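Long-range contact in phosphodiesterase (PDB 7D7P), which belongs to the cyclic nucleotide phosphodiesterase family and carries a zinc and a magnesium ion in an all-helical fold of the HD superfamily: residues N263-S275 and L337-I351. Sequence-based numbering, arbitrary orientation.
Sequences NPIKPFESNKRWS and LLDTIDANLAEWKAI
Phe268, in the first turn of helix 268-291, fits as a knob into a hole formed by Asn344, Glu347, Trp348 and Ile351 of helix 336-359. Its CG stands anti to the backbone N (chi1 -179°), which carries the ring across to the indole of Trp348. The two aromatics form a T-shaped pair: Phe268 CE1 points at the indole face and lies 3.5 Å from Trp348 CE2, with the planes inclined by 62°. One face of the phenyl ring is covered by Glu347 CG in a CH-pi contact, 3.4 Å from the centroid of the Phe268 ring and almost on its normal; Ile351 CD1 abuts the edge at CZ. At its own rim, Trp348 donates NE1 to Asn271 OD1 (3.0 Å). That bond is nearly straight at hydrogen and lies in the indole plane, yet it meets the acceptor from above the amide's carbonyl plane.

The all-helical phosphodiesterase fold brings a C-terminal helix here against the bend that follows helix 245-260, whose last residue, Asp260, is a zinc ligand; the side chain of Asn263 is about 9 Å from that ion. Asn344 fastens the bend: ND2 donates to Pro264 O (2.8 Å) and to Lys266 O (2.9 Å). Both acceptors lie close to the plane of this buried amide, and together they fix its rotation. The bond to Lys266 O is nearly straight (169° at hydrogen), while the one to Pro264 O is more bent. Asn344 OD1 accepts from a water 3.0 Å away, which also receives a weak bond from Phe268 N.

Past the amide, Ile265 lays CG2 alongside Ile341 CG1 at 3.9 Å and sets CB against Leu337 CD2, while Thr340 presses its methyl CG2 on the carbonyl carbon of Ile265.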
# COMPACT_ATOMS: atom_id res chain seq x y z
N ASN A 263 14.66 -4.61 10.17
CA ASN A 263 15.15 -3.77 9.07
C ASN A 263 14.30 -2.52 8.85
O ASN A 263 14.88 -1.42 8.81
CB ASN A 263 15.25 -4.60 7.79
CG ASN A 263 16.51 -5.44 7.74
OD1 ASN A 263 17.18 -5.64 8.76
ND2 ASN A 263 16.84 -5.94 6.56
N PRO A 264 12.97 -2.59 8.69
CA PRO A 264 12.21 -1.37 8.36
C PRO A 264 12.00 -0.42 9.53
O PRO A 264 11.48 0.68 9.31
CB PRO A 264 10.87 -1.92 7.86
CG PRO A 264 11.06 -3.40 7.70
CD PRO A 264 12.09 -3.77 8.71
N ILE A 265 12.35 -0.80 10.76
CA ILE A 265 12.15 0.07 11.91
C ILE A 265 13.46 0.69 12.39
O ILE A 265 13.54 1.21 13.50
CB ILE A 265 11.42 -0.67 13.05
CG1 ILE A 265 12.23 -1.88 13.52
CG2 ILE A 265 10.03 -1.09 12.61
CD1 ILE A 265 11.57 -2.64 14.65
N LYS A 266 14.49 0.65 11.56
CA LYS A 266 15.78 1.25 11.82
C LYS A 266 16.02 2.43 10.88
O LYS A 266 15.30 2.61 9.89
CB LYS A 266 16.89 0.21 11.65
CG LYS A 266 16.92 -0.86 12.73
CD LYS A 266 17.33 -0.27 14.07
CE LYS A 266 17.39 -1.34 15.16
NZ LYS A 266 17.93 -0.78 16.43
N PRO A 267 17.01 3.28 11.16
CA PRO A 267 17.36 4.35 10.22
C PRO A 267 17.67 3.79 8.84
O PRO A 267 18.09 2.63 8.70
CB PRO A 267 18.59 5.00 10.86
CG PRO A 267 18.42 4.75 12.31
CD PRO A 267 17.77 3.40 12.43
N PHE A 268 17.46 4.61 7.81
CA PHE A 268 17.47 4.10 6.44
C PHE A 268 18.82 3.50 6.07
O PHE A 268 18.89 2.50 5.34
CB PHE A 268 17.09 5.18 5.44
CG PHE A 268 17.08 4.69 4.02
CD1 PHE A 268 16.04 3.90 3.56
CD2 PHE A 268 18.12 5.00 3.15
CE1 PHE A 268 16.03 3.43 2.25
CE2 PHE A 268 18.11 4.53 1.84
CZ PHE A 268 17.07 3.75 1.40
N GLU A 269 19.92 4.10 6.54
CA GLU A 269 21.23 3.52 6.27
C GLU A 269 21.33 2.11 6.84
O GLU A 269 21.94 1.23 6.23
CB GLU A 269 22.34 4.41 6.84
CG GLU A 269 23.73 4.00 6.39
CD GLU A 269 24.81 4.94 6.87
OE1 GLU A 269 25.23 4.82 8.04
OE2 GLU A 269 25.24 5.81 6.08
N SER A 270 20.73 1.88 8.01
CA SER A 270 20.66 0.53 8.55
C SER A 270 19.71 -0.34 7.74
O SER A 270 20.01 -1.52 7.48
CB SER A 270 20.24 0.58 10.02
OG SER A 270 19.87 -0.70 10.50
N ASN A 271 18.57 0.22 7.33
CA ASN A 271 17.62 -0.52 6.49
C ASN A 271 18.28 -1.00 5.20
O ASN A 271 18.10 -2.16 4.80
CB ASN A 271 16.41 0.36 6.19
CG ASN A 271 15.23 -0.42 5.61
OD1 ASN A 271 14.17 0.15 5.35
ND2 ASN A 271 15.41 -1.72 5.42
N LYS A 272 19.07 -0.14 4.56
CA LYS A 272 19.62 -0.47 3.25
C LYS A 272 20.74 -1.49 3.35
O LYS A 272 20.83 -2.41 2.52
CB LYS A 272 20.11 0.80 2.55
CG LYS A 272 20.48 0.59 1.09
CD LYS A 272 21.13 1.83 0.51
CE LYS A 272 21.19 1.75 -1.01
NZ LYS A 272 21.71 0.43 -1.46
N ARG A 273 21.62 -1.36 4.34
CA ARG A 273 22.76 -2.27 4.45
C ARG A 273 22.31 -3.69 4.76
O ARG A 273 22.84 -4.65 4.19
CB ARG A 273 23.74 -1.78 5.51
CG ARG A 273 24.47 -0.50 5.14
CD ARG A 273 25.26 0.05 6.32
NE ARG A 273 26.44 -0.76 6.63
CZ ARG A 273 27.21 -0.58 7.69
NH1 ARG A 273 26.93 0.37 8.58
NH2 ARG A 273 28.27 -1.36 7.89
N TRP A 274 21.34 -3.84 5.67
CA TRP A 274 20.87 -5.18 6.02
C TRP A 274 20.04 -5.78 4.89
O TRP A 274 20.12 -6.99 4.63
CB TRP A 274 20.06 -5.13 7.31
CG TRP A 274 20.91 -5.01 8.54
CD1 TRP A 274 21.19 -3.86 9.23
CD2 TRP A 274 21.58 -6.07 9.23
NE1 TRP A 274 22.00 -4.15 10.31
CE2 TRP A 274 22.25 -5.50 10.33
CE3 TRP A 274 21.68 -7.45 9.03
CZ2 TRP A 274 23.01 -6.25 11.23
CZ3 TRP A 274 22.43 -8.20 9.92
CH2 TRP A 274 23.09 -7.60 11.00
N SER A 275 19.22 -4.96 4.22
CA SER A 275 18.42 -5.47 3.10
C SER A 275 19.31 -5.93 1.95
O SER A 275 19.01 -6.93 1.29
CB SER A 275 17.44 -4.40 2.63
OG SER A 275 16.38 -4.24 3.55
N LEU A 337 7.02 3.80 15.61
CA LEU A 337 7.65 2.95 14.61
C LEU A 337 6.99 3.09 13.25
O LEU A 337 7.64 2.89 12.22
CB LEU A 337 7.61 1.49 15.07
CG LEU A 337 8.34 1.20 16.38
CD1 LEU A 337 7.94 -0.15 16.95
CD2 LEU A 337 9.85 1.28 16.18
N LEU A 338 5.69 3.42 13.22
CA LEU A 338 5.01 3.62 11.94
C LEU A 338 5.59 4.81 11.19
O LEU A 338 5.62 4.81 9.95
CB LEU A 338 3.51 3.81 12.17
CG LEU A 338 2.72 2.54 12.51
CD1 LEU A 338 1.30 2.87 12.91
CD2 LEU A 338 2.74 1.58 11.33
N ASP A 339 6.04 5.84 11.91
CA ASP A 339 6.70 6.97 11.27
C ASP A 339 8.07 6.59 10.73
O ASP A 339 8.50 7.12 9.69
CB ASP A 339 6.82 8.14 12.24
CG ASP A 339 5.46 8.66 12.70
OD1 ASP A 339 4.50 8.59 11.91
OD2 ASP A 339 5.36 9.13 13.85
N THR A 340 8.78 5.69 11.42
CA THR A 340 10.04 5.19 10.88
C THR A 340 9.81 4.34 9.64
O THR A 340 10.53 4.46 8.64
CB THR A 340 10.79 4.38 11.95
OG1 THR A 340 11.05 5.21 13.08
CG2 THR A 340 12.10 3.85 11.39
N ILE A 341 8.79 3.47 9.68
CA ILE A 341 8.47 2.63 8.53
C ILE A 341 8.11 3.50 7.32
O ILE A 341 8.54 3.23 6.20
CB ILE A 341 7.34 1.66 8.89
CG1 ILE A 341 7.85 0.56 9.83
CG2 ILE A 341 6.72 1.05 7.64
CD1 ILE A 341 6.77 -0.16 10.59
N ASP A 342 7.34 4.57 7.55
CA ASP A 342 6.93 5.43 6.44
C ASP A 342 8.12 6.19 5.85
O ASP A 342 8.22 6.32 4.62
CB ASP A 342 5.85 6.40 6.90
CG ASP A 342 4.50 5.73 7.06
OD1 ASP A 342 4.34 4.59 6.60
OD2 ASP A 342 3.59 6.35 7.66
N ALA A 343 9.02 6.69 6.70
CA ALA A 343 10.20 7.39 6.19
C ALA A 343 11.05 6.47 5.32
O ALA A 343 11.53 6.88 4.26
CB ALA A 343 11.02 7.95 7.36
N ASN A 344 11.25 5.22 5.76
CA ASN A 344 11.99 4.27 4.94
C ASN A 344 11.23 3.92 3.67
O ASN A 344 11.82 3.81 2.59
CB ASN A 344 12.29 3.00 5.74
CG ASN A 344 13.30 3.24 6.85
OD1 ASN A 344 14.18 4.10 6.73
ND2 ASN A 344 13.20 2.46 7.92
N LEU A 345 9.91 3.75 3.77
CA LEU A 345 9.10 3.47 2.59
C LEU A 345 9.19 4.60 1.58
O LEU A 345 9.32 4.36 0.37
CB LEU A 345 7.65 3.23 2.99
CG LEU A 345 6.66 2.94 1.86
CD1 LEU A 345 7.09 1.71 1.08
CD2 LEU A 345 5.25 2.77 2.40
N ALA A 346 9.14 5.85 2.05
CA ALA A 346 9.28 6.99 1.14
C ALA A 346 10.66 7.03 0.50
O ALA A 346 10.80 7.46 -0.65
CB ALA A 346 9.00 8.29 1.89
N GLU A 347 11.69 6.59 1.23
CA GLU A 347 13.04 6.58 0.66
C GLU A 347 13.18 5.52 -0.42
O GLU A 347 13.74 5.79 -1.49
CB GLU A 347 14.07 6.36 1.77
CG GLU A 347 15.44 6.93 1.46
CD GLU A 347 15.49 8.44 1.67
OE1 GLU A 347 15.32 8.89 2.82
OE2 GLU A 347 15.70 9.16 0.67
N TRP A 348 12.67 4.31 -0.17
CA TRP A 348 12.74 3.26 -1.18
C TRP A 348 11.97 3.64 -2.44
O TRP A 348 12.39 3.33 -3.56
CB TRP A 348 12.22 1.94 -0.61
CG TRP A 348 13.12 1.30 0.41
CD1 TRP A 348 12.85 1.08 1.73
CD2 TRP A 348 14.44 0.78 0.18
NE1 TRP A 348 13.92 0.46 2.33
CE2 TRP A 348 14.91 0.26 1.41
CE3 TRP A 348 15.28 0.70 -0.94
CZ2 TRP A 348 16.17 -0.32 1.54
CZ3 TRP A 348 16.53 0.12 -0.80
CH2 TRP A 348 16.96 -0.38 0.43
N LYS A 349 10.83 4.33 -2.27
CA LYS A 349 10.04 4.75 -3.42
C LYS A 349 10.76 5.82 -4.23
O LYS A 349 10.60 5.88 -5.46
CB LYS A 349 8.67 5.26 -2.96
CG LYS A 349 7.75 4.15 -2.45
CD LYS A 349 6.42 4.71 -1.97
CE LYS A 349 5.64 5.34 -3.11
NZ LYS A 349 4.33 5.87 -2.65
N ALA A 350 11.55 6.68 -3.58
CA ALA A 350 12.36 7.65 -4.32
C ALA A 350 13.42 6.95 -5.16
O ALA A 350 13.70 7.37 -6.29
CB ALA A 350 12.99 8.64 -3.35
N ILE A 351 14.03 5.89 -4.62
CA ILE A 351 15.02 5.14 -5.38
C ILE A 351 14.38 4.42 -6.55
O ILE A 351 14.91 4.42 -7.67
CB ILE A 351 15.76 4.15 -4.45
CG1 ILE A 351 16.51 4.92 -3.36
CG2 ILE A 351 16.72 3.27 -5.25
CD1 ILE A 351 17.10 4.02 -2.29
O HOH W 1 15.05 6.55 8.31